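Side-chain contacts in increased sodium tolerance protein 1 (Saccharomyces cerevisiae, PDB 3GGY), which regulates recruitment of the ATPase VPS4 to the ESCRT-III complex in a late step of cargo sorting into multivesicular bodies, its N-terminal domain having an ESCRT-III-like helical fold: residues A[42-47]-A[51-56]; A[94-99]-A[104-109]; A[109-114]-A[153-158]; A[172-177]-A[185-190]. One frame throughout, in Å; residues are numbered along the deposited sequence.

Contact 1 of 4, residues A[42-47]-A[51-56]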
loop_
_atom_site.group_PDB
_atom_site.type_symbol
_atom_site.label_atom_id
_atom_site.label_comp_id
_atom_site.label_asym_id
_atom_site.label_seq_id
_atom_site.Cartn_x
_atom_site.Cartn_y
_atom_site.Cartn_z
ATOM N N ALA A 42 18.332 -12.440 -11.165
ATOM C CA ALA A 42 19.739 -12.816 -11.194
ATOM C C ALA A 42 19.951 -13.979 -12.153
ATOM O O ALA A 42 20.924 -14.003 -12.905
ATOM C CB ALA A 42 20.210 -13.198 -9.792
ATOM N N GLN A 43 19.028 -14.938 -12.133
ATOM C CA GLN A 43 19.123 -16.104 -13.006
ATOM C C GLN A 43 18.959 -15.697 -14.470
ATOM O O GLN A 43 19.599 -16.265 -15.351
ATOM C CB GLN A 43 18.068 -17.144 -12.609
ATOM C CG GLN A 43 18.164 -18.476 -13.345
ATOM C CD GLN A 43 19.546 -19.109 -13.260
ATOM O OE1 GLN A 43 20.197 -19.079 -12.215
ATOM N NE2 GLN A 43 19.992 -19.702 -14.362
ATOM N N LEU A 44 18.096 -14.718 -14.728
ATOM C CA LEU A 44 17.895 -14.228 -16.086
ATOM C C LEU A 44 19.178 -13.574 -16.578
ATOM O O LEU A 44 19.550 -13.720 -17.743
ATOM C CB LEU A 44 16.748 -13.212 -16.133
ATOM C CG LEU A 44 15.341 -13.784 -15.954
ATOM C CD1 LEU A 44 14.341 -12.651 -15.747
ATOM C CD2 LEU A 44 14.977 -14.611 -17.175
ATOM N N LEU A 45 19.864 -12.862 -15.688
ATOM C CA LEU A 45 21.108 -12.203 -16.060
ATOM C C LEU A 45 22.181 -13.234 -16.388
ATOM O O LEU A 45 22.897 -13.093 -17.377
ATOM C CB LEU A 45 21.595 -11.285 -14.934
ATOM C CG LEU A 45 20.702 -10.077 -14.621
ATOM C CD1 LEU A 45 21.218 -9.364 -13.379
ATOM C CD2 LEU A 45 20.665 -9.134 -15.817
ATOM N N LEU A 46 22.283 -14.269 -15.558
ATOM C CA LEU A 46 23.277 -15.317 -15.773
ATOM C C LEU A 46 23.081 -16.020 -17.111
ATOM O O LEU A 46 24.042 -16.550 -17.684
ATOM C CB LEU A 46 23.217 -16.359 -14.650
ATOM C CG LEU A 46 23.584 -15.901 -13.237
ATOM C CD1 LEU A 46 23.510 -17.093 -12.290
ATOM C CD2 LEU A 46 24.989 -15.303 -13.228
ATOM N N THR A 47 21.844 -16.027 -17.604
ATOM C CA THR A 47 21.533 -16.679 -18.871
ATOM C C THR A 47 21.343 -15.731 -20.055
ATOM O O THR A 47 20.725 -16.091 -21.057
ATOM C CB THR A 47 20.288 -17.599 -18.744
ATOM O OG1 THR A 47 19.185 -16.867 -18.191
ATOM C CG2 THR A 47 20.601 -18.777 -17.848
ATOM N N GLN A 51 16.432 -8.507 -21.811
ATOM C CA GLN A 51 15.102 -7.939 -21.976
ATOM C C GLN A 51 14.159 -8.412 -20.870
ATOM O O GLN A 51 13.483 -7.607 -20.234
ATOM C CB GLN A 51 14.544 -8.318 -23.356
ATOM C CG GLN A 51 13.204 -7.694 -23.686
ATOM C CD GLN A 51 12.800 -7.919 -25.131
ATOM O OE1 GLN A 51 13.484 -8.630 -25.885
ATOM N NE2 GLN A 51 11.680 -7.311 -25.531
ATOM N N LYS A 52 14.109 -9.721 -20.651
ATOM C CA LYS A 52 13.242 -10.285 -19.623
ATOM C C LYS A 52 13.638 -9.789 -18.231
ATOM O O LYS A 52 12.779 -9.486 -17.405
ATOM C CB LYS A 52 13.295 -11.814 -19.681
ATOM C CG LYS A 52 12.993 -12.355 -21.066
ATOM C CD LYS A 52 13.109 -13.866 -21.147
ATOM C CE LYS A 52 11.963 -14.564 -20.445
ATOM N NZ LYS A 52 12.017 -16.034 -20.688
ATOM N N ALA A 53 14.939 -9.706 -17.971
ATOM C CA ALA A 53 15.411 -9.232 -16.668
ATOM C C ALA A 53 14.894 -7.815 -16.433
ATOM O O ALA A 53 14.466 -7.467 -15.327
ATOM C CB ALA A 53 16.937 -9.250 -16.619
ATOM N N HIS A 54 14.922 -7.003 -17.485
ATOM C CA HIS A 54 14.454 -5.626 -17.403
ATOM C C HIS A 54 12.977 -5.595 -17.034
ATOM O O HIS A 54 12.573 -4.887 -16.113
ATOM C CB HIS A 54 14.666 -4.918 -18.743
ATOM C CG HIS A 54 14.496 -3.432 -18.677
ATOM N ND1 HIS A 54 13.261 -2.824 -18.635
ATOM C CD2 HIS A 54 15.410 -2.435 -18.630
ATOM C CE1 HIS A 54 13.421 -1.514 -18.568
ATOM N NE2 HIS A 54 14.716 -1.252 -18.562
ATOM N N TYR A 55 12.175 -6.363 -17.763
ATOM C CA TYR A 55 10.740 -6.429 -17.508
ATOM C C TYR A 55 10.466 -6.885 -16.081
ATOM O O TYR A 55 9.585 -6.352 -15.406
ATOM C CB TYR A 55 10.073 -7.407 -18.480
ATOM C CG TYR A 55 9.967 -6.919 -19.908
ATOM C CD1 TYR A 55 9.865 -7.824 -20.966
ATOM C CD2 TYR A 55 9.929 -5.556 -20.203
ATOM C CE1 TYR A 55 9.727 -7.385 -22.282
ATOM C CE2 TYR A 55 9.788 -5.106 -21.515
ATOM C CZ TYR A 55 9.688 -6.027 -22.547
ATOM O OH TYR A 55 9.531 -5.593 -23.844
ATOM N N ARG A 56 11.233 -7.871 -15.626
ATOM C CA ARG A 56 11.045 -8.420 -14.290
ATOM C C ARG A 56 11.375 -7.392 -13.219
ATOM O O ARG A 56 10.724 -7.340 -12.171
ATOM C CB ARG A 56 11.915 -9.661 -14.102
ATOM C CG ARG A 56 11.440 -10.564 -12.986
ATOM C CD ARG A 56 10.104 -11.198 -13.358
ATOM N NE ARG A 56 10.226 -12.636 -13.567
ATOM C CZ ARG A 56 10.338 -13.523 -12.586
ATOM N NH1 ARG A 56 10.339 -13.117 -11.324
ATOM N NH2 ARG A 56 10.449 -14.813 -12.867
#

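Contact 2 of 4, residues A[94-99]-A[104-109]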
loop_
_atom_site.group_PDB
_atom_site.type_symbol
_atom_site.label_atom_id
_atom_site.label_comp_id
_atom_site.label_asym_id
_atom_site.label_seq_id
_atom_site.Cartn_x
_atom_site.Cartn_y
_atom_site.Cartn_z
ATOM N N GLU A 94 -17.334 17.615 8.503
ATOM C CA GLU A 94 -16.792 18.846 9.065
ATOM C C GLU A 94 -16.035 18.516 10.347
ATOM O O GLU A 94 -14.932 19.010 10.576
ATOM C CB GLU A 94 -17.923 19.833 9.372
ATOM C CG GLU A 94 -17.496 21.059 10.181
ATOM C CD GLU A 94 -16.675 22.056 9.381
ATOM O OE1 GLU A 94 -15.631 21.667 8.818
ATOM O OE2 GLU A 94 -17.070 23.239 9.324
ATOM N N GLN A 95 -16.634 17.674 11.183
ATOM C CA GLN A 95 -16.004 17.280 12.436
ATOM C C GLN A 95 -14.694 16.550 12.159
ATOM O O GLN A 95 -13.664 16.837 12.767
ATOM C CB GLN A 95 -16.936 16.367 13.233
ATOM C CG GLN A 95 -18.226 17.030 13.693
ATOM C CD GLN A 95 -19.138 16.063 14.422
ATOM O OE1 GLN A 95 -19.511 15.022 13.885
ATOM N NE2 GLN A 95 -19.502 16.405 15.651
ATOM N N LEU A 96 -14.741 15.610 11.222
ATOM C CA LEU A 96 -13.568 14.833 10.861
ATOM C C LEU A 96 -12.400 15.714 10.429
ATOM O O LEU A 96 -11.278 15.542 10.899
ATOM C CB LEU A 96 -13.925 13.857 9.733
ATOM C CG LEU A 96 -12.866 12.844 9.300
ATOM C CD1 LEU A 96 -12.570 11.886 10.445
ATOM C CD2 LEU A 96 -13.368 12.082 8.085
ATOM N N VAL A 97 -12.671 16.674 9.550
ATOM C CA VAL A 97 -11.631 17.553 9.032
ATOM C C VAL A 97 -11.142 18.649 9.975
ATOM O O VAL A 97 -9.955 18.977 9.981
ATOM C CB VAL A 97 -12.088 18.207 7.705
ATOM C CG1 VAL A 97 -11.017 19.145 7.185
ATOM C CG2 VAL A 97 -12.380 17.128 6.674
ATOM N N LYS A 98 -12.040 19.211 10.776
ATOM C CA LYS A 98 -11.646 20.281 11.684
ATOM C C LYS A 98 -11.253 19.837 13.088
ATOM O O LYS A 98 -10.393 20.456 13.714
ATOM C CB LYS A 98 -12.754 21.332 11.768
ATOM C CG LYS A 98 -12.918 22.132 10.487
ATOM C CD LYS A 98 -13.821 23.337 10.677
ATOM C CE LYS A 98 -13.838 24.196 9.422
ATOM N NZ LYS A 98 -14.612 25.451 9.610
ATOM N N GLU A 99 -11.872 18.767 13.578
ATOM C CA GLU A 99 -11.587 18.266 14.920
ATOM C C GLU A 99 -10.665 17.048 14.981
ATOM O O GLU A 99 -10.109 16.749 16.035
ATOM C CB GLU A 99 -12.899 17.927 15.639
ATOM C CG GLU A 99 -13.682 19.134 16.132
ATOM C CD GLU A 99 -15.081 18.770 16.595
ATOM O OE1 GLU A 99 -15.223 17.797 17.369
ATOM O OE2 GLU A 99 -16.038 19.461 16.187
ATOM N N GLY A 104 -4.673 12.581 13.581
ATOM C CA GLY A 104 -4.393 11.796 12.387
ATOM C C GLY A 104 -5.509 10.912 11.864
ATOM O O GLY A 104 -5.307 10.149 10.912
ATOM N N ILE A 105 -6.688 11.008 12.464
ATOM C CA ILE A 105 -7.814 10.186 12.042
ATOM C C ILE A 105 -8.294 10.524 10.632
ATOM O O ILE A 105 -8.509 9.627 9.816
ATOM C CB ILE A 105 -8.986 10.307 13.040
ATOM C CG1 ILE A 105 -8.556 9.724 14.391
ATOM C CG2 ILE A 105 -10.219 9.582 12.510
ATOM C CD1 ILE A 105 -9.592 9.855 15.494
ATOM N N ASN A 106 -8.451 11.811 10.340
ATOM C CA ASN A 106 -8.911 12.232 9.013
ATOM C C ASN A 106 -8.089 11.564 7.913
ATOM O O ASN A 106 -8.627 10.928 7.001
ATOM C CB ASN A 106 -8.798 13.752 8.873
ATOM C CG ASN A 106 -9.391 14.265 7.573
ATOM O OD1 ASN A 106 -10.545 13.985 7.255
ATOM N ND2 ASN A 106 -8.608 15.029 6.823
ATOM N N GLU A 107 -6.776 11.721 8.018
ATOM C CA GLU A 107 -5.820 11.168 7.076
ATOM C C GLU A 107 -5.869 9.641 7.016
ATOM O O GLU A 107 -5.858 9.052 5.936
ATOM C CB GLU A 107 -4.424 11.623 7.494
ATOM C CG GLU A 107 -3.305 11.178 6.597
ATOM C CD GLU A 107 -1.967 11.656 7.113
ATOM O OE1 GLU A 107 -1.839 12.869 7.392
ATOM O OE2 GLU A 107 -1.047 10.825 7.235
ATOM N N ALA A 108 -5.920 9.007 8.182
ATOM C CA ALA A 108 -5.946 7.553 8.252
ATOM C C ALA A 108 -7.170 6.908 7.601
ATOM O O ALA A 108 -7.032 5.983 6.801
ATOM C CB ALA A 108 -5.836 7.102 9.706
ATOM N N ILE A 109 -8.362 7.389 7.938
ATOM C CA ILE A 109 -9.580 6.810 7.384
ATOM C C ILE A 109 -9.702 7.071 5.883
ATOM O O ILE A 109 -10.111 6.190 5.127
ATOM C CB ILE A 109 -10.836 7.345 8.109
ATOM C CG1 ILE A 109 -12.064 6.546 7.677
ATOM C CG2 ILE A 109 -11.017 8.826 7.818
ATOM C CD1 ILE A 109 -12.014 5.078 8.101
#

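Contact 3 of 4, residues A[109-114]-A[153-158]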
loop_
_atom_site.group_PDB
_atom_site.type_symbol
_atom_site.label_atom_id
_atom_site.label_comp_id
_atom_site.label_asym_id
_atom_site.label_seq_id
_atom_site.Cartn_x
_atom_site.Cartn_y
_atom_site.Cartn_z
ATOM N N ILE A 109 -8.362 7.389 7.938
ATOM C CA ILE A 109 -9.580 6.810 7.384
ATOM C C ILE A 109 -9.702 7.071 5.883
ATOM O O ILE A 109 -10.111 6.190 5.127
ATOM C CB ILE A 109 -10.836 7.345 8.109
ATOM C CG1 ILE A 109 -12.064 6.546 7.677
ATOM C CG2 ILE A 109 -11.017 8.826 7.818
ATOM C CD1 ILE A 109 -12.014 5.078 8.101
ATOM N N ARG A 110 -9.339 8.275 5.446
ATOM C CA ARG A 110 -9.409 8.597 4.025
ATOM C C ARG A 110 -8.452 7.724 3.218
ATOM O O ARG A 110 -8.806 7.238 2.149
ATOM C CB ARG A 110 -9.077 10.072 3.796
ATOM C CG ARG A 110 -10.174 11.013 4.260
ATOM C CD ARG A 110 -9.754 12.462 4.113
ATOM N NE ARG A 110 -10.814 13.341 4.593
ATOM C CZ ARG A 110 -11.861 13.716 3.868
ATOM N NH1 ARG A 110 -11.989 13.305 2.615
ATOM N NH2 ARG A 110 -12.807 14.469 4.417
ATOM N N SER A 111 -7.244 7.514 3.738
ATOM C CA SER A 111 -6.266 6.701 3.031
ATOM C C SER A 111 -6.706 5.249 2.886
ATOM O O SER A 111 -6.502 4.633 1.840
ATOM C CB SER A 111 -4.907 6.766 3.739
ATOM O OG SER A 111 -4.380 8.089 3.690
ATOM N N LEU A 112 -7.308 4.700 3.933
ATOM C CA LEU A 112 -7.759 3.313 3.894
ATOM C C LEU A 112 -8.905 3.121 2.911
ATOM O O LEU A 112 -8.960 2.124 2.195
ATOM C CB LEU A 112 -8.166 2.870 5.297
ATOM C CG LEU A 112 -6.951 2.684 6.209
ATOM C CD1 LEU A 112 -7.402 2.576 7.661
ATOM C CD2 LEU A 112 -6.181 1.438 5.789
ATOM N N ILE A 113 -9.814 4.085 2.861
ATOM C CA ILE A 113 -10.934 3.992 1.933
ATOM C C ILE A 113 -10.431 4.133 0.495
ATOM O O ILE A 113 -10.859 3.399 -0.399
ATOM C CB ILE A 113 -11.985 5.075 2.253
ATOM C CG1 ILE A 113 -12.671 4.715 3.575
ATOM C CG2 ILE A 113 -13.007 5.185 1.124
ATOM C CD1 ILE A 113 -13.618 5.785 4.101
ATOM N N TYR A 114 -9.512 5.070 0.277
ATOM C CA TYR A 114 -8.942 5.282 -1.045
ATOM C C TYR A 114 -8.202 4.041 -1.526
ATOM O O TYR A 114 -8.195 3.730 -2.720
ATOM C CB TYR A 114 -7.960 6.461 -1.022
ATOM C CG TYR A 114 -7.386 6.768 -2.381
ATOM C CD1 TYR A 114 -8.125 7.480 -3.320
ATOM C CD2 TYR A 114 -6.134 6.286 -2.759
ATOM C CE1 TYR A 114 -7.639 7.702 -4.605
ATOM C CE2 TYR A 114 -5.637 6.506 -4.044
ATOM C CZ TYR A 114 -6.397 7.213 -4.960
ATOM O OH TYR A 114 -5.921 7.429 -6.233
ATOM N N GLU A 153 -0.563 12.696 -0.539
ATOM C CA GLU A 153 0.102 12.529 -1.816
ATOM C C GLU A 153 0.880 11.210 -1.850
ATOM O O GLU A 153 0.904 10.530 -2.871
ATOM C CB GLU A 153 1.052 13.701 -2.065
ATOM C CG GLU A 153 1.542 13.796 -3.493
ATOM C CD GLU A 153 0.408 14.011 -4.471
ATOM O OE1 GLU A 153 -0.379 14.958 -4.264
ATOM O OE2 GLU A 153 0.302 13.236 -5.446
ATOM N N LYS A 154 1.496 10.847 -0.727
ATOM C CA LYS A 154 2.279 9.611 -0.645
ATOM C C LYS A 154 1.419 8.391 -0.972
ATOM O O LYS A 154 1.856 7.481 -1.678
ATOM C CB LYS A 154 2.903 9.454 0.749
ATOM C CG LYS A 154 1.912 9.253 1.887
ATOM C CD LYS A 154 2.643 8.934 3.190
ATOM C CE LYS A 154 1.675 8.656 4.336
ATOM N NZ LYS A 154 2.414 8.359 5.606
ATOM N N ILE A 155 0.192 8.380 -0.462
ATOM C CA ILE A 155 -0.729 7.274 -0.714
ATOM C C ILE A 155 -1.162 7.257 -2.186
ATOM O O ILE A 155 -1.219 6.207 -2.820
ATOM C CB ILE A 155 -1.982 7.382 0.190
ATOM C CG1 ILE A 155 -1.594 7.147 1.655
ATOM C CG2 ILE A 155 -3.044 6.387 -0.260
ATOM C CD1 ILE A 155 -1.099 5.734 1.959
ATOM N N ILE A 156 -1.461 8.425 -2.737
ATOM C CA ILE A 156 -1.875 8.478 -4.132
ATOM C C ILE A 156 -0.754 7.961 -5.044
ATOM O O ILE A 156 -1.005 7.251 -6.015
ATOM C CB ILE A 156 -2.247 9.916 -4.532
ATOM C CG1 ILE A 156 -3.489 10.355 -3.752
ATOM C CG2 ILE A 156 -2.496 9.993 -6.034
ATOM C CD1 ILE A 156 -3.848 11.809 -3.923
ATOM N N LYS A 157 0.483 8.299 -4.701
ATOM C CA LYS A 157 1.644 7.893 -5.486
ATOM C C LYS A 157 1.973 6.410 -5.386
ATOM O O LYS A 157 2.418 5.803 -6.354
ATOM C CB LYS A 157 2.868 8.711 -5.063
ATOM C CG LYS A 157 2.711 10.212 -5.278
ATOM C CD LYS A 157 2.493 10.549 -6.747
ATOM C CE LYS A 157 3.681 10.129 -7.603
ATOM N NZ LYS A 157 3.460 10.430 -9.045
ATOM N N LYS A 158 1.761 5.827 -4.215
ATOM C CA LYS A 158 2.053 4.415 -4.052
ATOM C C LYS A 158 0.943 3.555 -4.643
ATOM O O LYS A 158 1.169 2.396 -4.972
ATOM C CB LYS A 158 2.274 4.089 -2.575
ATOM C CG LYS A 158 3.457 4.846 -1.983
ATOM C CD LYS A 158 3.922 4.245 -0.671
ATOM C CE LYS A 158 5.132 4.994 -0.139
ATOM N NZ LYS A 158 6.265 4.994 -1.109
HETATM O O HOH W 1 -3.398 6.843 -6.995
#

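Contact 4 of 4, residues A[172-177]-A[185-190]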
loop_
_atom_site.group_PDB
_atom_site.type_symbol
_atom_site.label_atom_id
_atom_site.label_comp_id
_atom_site.label_asym_id
_atom_site.label_seq_id
_atom_site.Cartn_x
_atom_site.Cartn_y
_atom_site.Cartn_z
ATOM N N TYR A 172 18.414 -1.081 -9.525
ATOM C CA TYR A 172 17.921 -2.367 -9.034
ATOM C C TYR A 172 18.769 -3.524 -9.567
ATOM O O TYR A 172 19.076 -4.475 -8.842
ATOM C CB TYR A 172 16.464 -2.580 -9.455
ATOM C CG TYR A 172 15.461 -2.268 -8.369
ATOM C CD1 TYR A 172 15.376 -0.991 -7.813
ATOM C CD2 TYR A 172 14.597 -3.256 -7.888
ATOM C CE1 TYR A 172 14.454 -0.707 -6.803
ATOM C CE2 TYR A 172 13.671 -2.980 -6.880
ATOM C CZ TYR A 172 13.608 -1.707 -6.344
ATOM O OH TYR A 172 12.710 -1.438 -5.339
ATOM N N LEU A 173 19.138 -3.448 -10.838
ATOM C CA LEU A 173 19.952 -4.495 -11.439
ATOM C C LEU A 173 21.293 -4.591 -10.714
ATOM O O LEU A 173 21.765 -5.687 -10.410
ATOM C CB LEU A 173 20.173 -4.205 -12.926
ATOM C CG LEU A 173 18.924 -4.383 -13.790
ATOM C CD1 LEU A 173 19.136 -3.770 -15.166
ATOM C CD2 LEU A 173 18.595 -5.863 -13.894
ATOM N N LYS A 174 21.898 -3.442 -10.432
ATOM C CA LYS A 174 23.181 -3.418 -9.742
ATOM C C LYS A 174 23.076 -3.963 -8.318
ATOM O O LYS A 174 23.974 -4.664 -7.847
ATOM C CB LYS A 174 23.739 -1.992 -9.708
ATOM C CG LYS A 174 24.073 -1.434 -11.081
ATOM C CD LYS A 174 24.623 -0.024 -10.983
ATOM C CE LYS A 174 24.891 0.558 -12.362
ATOM N NZ LYS A 174 25.422 1.952 -12.279
ATOM N N GLU A 175 21.984 -3.656 -7.625
ATOM C CA GLU A 175 21.835 -4.147 -6.261
ATOM C C GLU A 175 21.545 -5.649 -6.266
ATOM O O GLU A 175 21.997 -6.378 -5.387
ATOM C CB GLU A 175 20.747 -3.353 -5.524
ATOM C CG GLU A 175 21.026 -1.848 -5.553
ATOM C CD GLU A 175 20.110 -1.027 -4.662
ATOM O OE1 GLU A 175 18.933 -1.403 -4.492
ATOM O OE2 GLU A 175 20.573 0.014 -4.148
ATOM N N ILE A 176 20.818 -6.124 -7.270
ATOM C CA ILE A 176 20.540 -7.555 -7.355
ATOM C C ILE A 176 21.852 -8.274 -7.691
ATOM O O ILE A 176 22.109 -9.371 -7.200
ATOM C CB ILE A 176 19.487 -7.860 -8.446
ATOM C CG1 ILE A 176 18.122 -7.338 -7.993
ATOM C CG2 ILE A 176 19.404 -9.366 -8.707
ATOM C CD1 ILE A 176 17.054 -7.406 -9.072
ATOM N N ALA A 177 22.684 -7.646 -8.518
ATOM C CA ALA A 177 23.961 -8.256 -8.882
ATOM C C ALA A 177 24.856 -8.390 -7.652
ATOM O O ALA A 177 25.592 -9.367 -7.520
ATOM C CB ALA A 177 24.650 -7.429 -9.953
ATOM N N SER A 185 30.401 -9.096 -16.288
ATOM C CA SER A 185 29.977 -9.118 -17.685
ATOM C C SER A 185 28.478 -9.313 -17.852
ATOM O O SER A 185 27.863 -8.690 -18.713
ATOM C CB SER A 185 30.716 -10.215 -18.458
ATOM O OG SER A 185 30.368 -11.506 -17.982
ATOM N N LYS A 186 27.894 -10.171 -17.022
ATOM C CA LYS A 186 26.467 -10.445 -17.111
ATOM C C LYS A 186 25.611 -9.249 -16.713
ATOM O O LYS A 186 24.555 -9.011 -17.300
ATOM C CB LYS A 186 26.108 -11.651 -16.238
ATOM C CG LYS A 186 26.823 -12.941 -16.626
ATOM C CD LYS A 186 26.489 -13.373 -18.049
ATOM C CE LYS A 186 27.126 -14.718 -18.378
ATOM N NZ LYS A 186 26.938 -15.108 -19.805
ATOM N N LEU A 187 26.058 -8.497 -15.713
ATOM C CA LEU A 187 25.293 -7.337 -15.274
ATOM C C LEU A 187 25.448 -6.180 -16.249
ATOM O O LEU A 187 24.481 -5.488 -16.560
ATOM C CB LEU A 187 25.727 -6.881 -13.878
ATOM C CG LEU A 187 24.876 -5.702 -13.401
ATOM C CD1 LEU A 187 23.442 -6.168 -13.239
ATOM C CD2 LEU A 187 25.398 -5.148 -12.101
ATOM N N GLU A 188 26.669 -5.968 -16.730
ATOM C CA GLU A 188 26.932 -4.889 -17.672
ATOM C C GLU A 188 26.099 -5.014 -18.940
ATOM O O GLU A 188 25.611 -4.014 -19.470
ATOM C CB GLU A 188 28.414 -4.853 -18.042
ATOM C CG GLU A 188 29.298 -4.257 -16.968
ATOM C CD GLU A 188 28.919 -2.826 -16.630
ATOM O OE1 GLU A 188 28.794 -2.003 -17.561
ATOM O OE2 GLU A 188 28.752 -2.520 -15.432
ATOM N N ASN A 189 25.934 -6.239 -19.426
ATOM C CA ASN A 189 25.156 -6.457 -20.638
ATOM C C ASN A 189 23.678 -6.088 -20.470
ATOM O O ASN A 189 22.970 -5.907 -21.461
ATOM C CB ASN A 189 25.278 -7.917 -21.105
ATOM C CG ASN A 189 26.699 -8.289 -21.509
ATOM O OD1 ASN A 189 27.484 -7.436 -21.922
ATOM N ND2 ASN A 189 27.027 -9.573 -21.409
ATOM N N SER A 190 23.215 -5.968 -19.225
ATOM C CA SER A 190 21.814 -5.629 -18.957
ATOM C C SER A 190 21.587 -4.130 -18.762
ATOM O O SER A 190 20.453 -3.648 -18.852
ATOM C CB SER A 190 21.322 -6.365 -17.713
ATOM O OG SER A 190 21.926 -5.839 -16.545
#

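Contact 1 of 4, residues A[42-47]-A[51-56]
Leu44 and Ala53 meet because the leucine sets CG beside its own backbone N and anti to its carbonyl carbon (chi1 -72°), which carries CD1 over the backbone of the opposing helix. The contact closes the turn of the long helical hairpin of the ESCRT-III-like fold: helix 8-46 and helix 50-82 run back antiparallel, with 164° between the N-to-C directions of the short segments and 8.7 Å between their axes. Leu44 and Ala53 also form the nearest CA pair, 5.6 Å apart, consistent with the small alanine allowing the close approach. CD1 of Leu44 lies 3.7 Å from Ala53 CA. Nearer the backbone, Leu44 CB faces Ala53 CB at 4.0 Å. The other leucine methyl, CD2, reaches CB of Lys52, and those two side chains cross at about a right angle; beyond CB the lysine bends at chi3 and leads away from helix 8-46. Arg56 offers its CB to CD1 of Leu44, while its guanidinium turns back to hydrogen-bond Gln40 of helix 8-46 through NH1, so a polar link between the two helices lies beside the apolar one. No hydrogen bond joins the two segments directly; apolar contact holds them. On another side of the alanine, Leu45 sends its side-chain end inward, and its CD2 stops 3.8 Å from Ala53 CB, so that one methyl group is touched by two successive leucines.

Contact 2 of 4, residues A[94-99]-A[104-109]
Leu96 and Asn106 are the nearest CA pair between two short helices that meet at a steep angle: the N-to-C directions of 94-99 and 105-109 differ by 123°, the axes approach to 9.2 Å, and the two CA atoms are 5.6 Å apart. Gly104 is the N-cap residue before helix 105-115. Across this junction Leu96 does most of the touching. With CG anti to its backbone N (chi1 -174°), the leucine brings its branch point to 3.3 Å from Asn106 OD1 and spreads its methyls to two isoleucines. CD1 lies 3.9 Å from CG2 of Ile105, and CD2 lies 4.0 Å from CG2 of Ile109, the Leu96 and Ile109 side chains crossing at about a right angle. Val97 adds CG2 at 3.7 Å from the same amide oxygen, OD1 of Asn106. That oxygen, though bordered by carbon, accepts a hydrogen bond from Arg110 NE, and Asn106 ND2 donates to Asp150 OD2; these two bonds restrain the turn of the buried amide. Shortening Leu96 to an alanine is likely to open a gap beside the methyls of Ile105 and Ile109 and strip apolar cover from the Asn106 amide. Nearby, Leu96 and Ile109 both touch Phe140 of helix 138-147, and Ile105 and Ile109 touch Leu80 of helix 50-82. The arrangement is a buried helix-loop-helix junction within the all-helical, ESCRT-III-like domain, joining short helix 93-99 to helix 105-115 where the latter packs on helix 50-82 of the long hairpin.

Contact 3 of 4, residues A[109-114]-A[153-158]
Ser111 and Tyr114 meet Ile155 and Ile156 mainly through apolar contact. The segments 109-114 and 153-158 run nearly parallel, 12° apart in direction, but their axes stay 10.5 Å from each other, so side chains must span the interval. Tyr114 does so with CG anti to its backbone N (chi1 -177°), which puts the ring beside Ile155 and Ile156; CD2 comes to 4.0 Å from CG2 of Ile155, and the two side chains slide past each other in opposite directions. CE2 of the ring approaches CA of Ile156 at 4.2 Å. One turn earlier, Ser111 OG lies 3.6 Å from Ile155 CG1, a van der Waals contact; the hydroxyl's hydrogen bond goes to the Glu107 carbonyl of its own helix.

The polar link between the segments goes through one water. It sits in plane at the ring's edge, 2.7 Å from Tyr114 OH, and donates to Ile156 O at 2.6 Å, bridging phenol and helix backbone.

In the wider fold, Ser111 and Lys154 both touch Tyr76 of helix 50-82 and Lys158 NZ forms a salt bridge with Glu68, so both helices lie along helix 50-82, while Tyr114 meets Val144 of helix 138-147.

Contact 4 of 4, residues A[172-177]-A[185-190]
Leu187 meets Leu173, Lys174 and Ala177 in an apolar helix-to-helix contact that packs the last short helix, 184-188, against helix 166-179 near the C-terminal end of this N-terminal domain. The evidence lies in its two methyls. CG stands anti to the backbone N (chi1 -177°), which sets both methyls against helix 166-179: CD1 comes 3.3 Å from the carbonyl O of Leu173 and 3.8 Å from its CB, while CD2 presses on Ala177 CB at 3.2 Å, tighter than usual carbon contact. CD2 also lies 3.7 Å from Lys174 CA, and the extended lysine crosses the leucine at about a right angle. Cut back to an alanine, Leu187 would lose both methyls, which is likely to leave a gap beside Ala177 CB and the Leu173 carbonyl. Farther along, Leu173 CD1 reaches Ser190 OG at 3.7 Å, and both residues also touch helix 50-82.

The hydroxyl of Ser190 donates to Leu187 O at 2.6 Å, tilted 16° from the carbonyl plane, and Ser190 N bonds to the same oxygen. Two donors thus grip one carbonyl on the chain that carries Leu187, whereas no hydrogen bond crosses between the segments, implying cohesion by close-fitting apolar surfaces.

Overall arrangement
The four contacts form two groups in the elongated helical domain. Contacts 1 and 4 share one end, their centres about 9 Å apart: CD2 of Leu45 lies 3.4 Å from CB of Ser190, and Leu45 CD1 is 3.9 Å from Leu187 CD1, so the end of helix 8-46 packs against the C-terminal segment 185-190. Contacts 2 and 3 lie about 14 Å apart between centres, share Ile109 and both use helix 105-115. Contacts 1 and 2 are on opposite sides of the chain's centre, about 46 Å between centres, and contact 3 is about 33 Å from contact 1, centre to centre. Helices 153-159 and 166-179, consecutive in the chain, lead from contact 3 to contact 4.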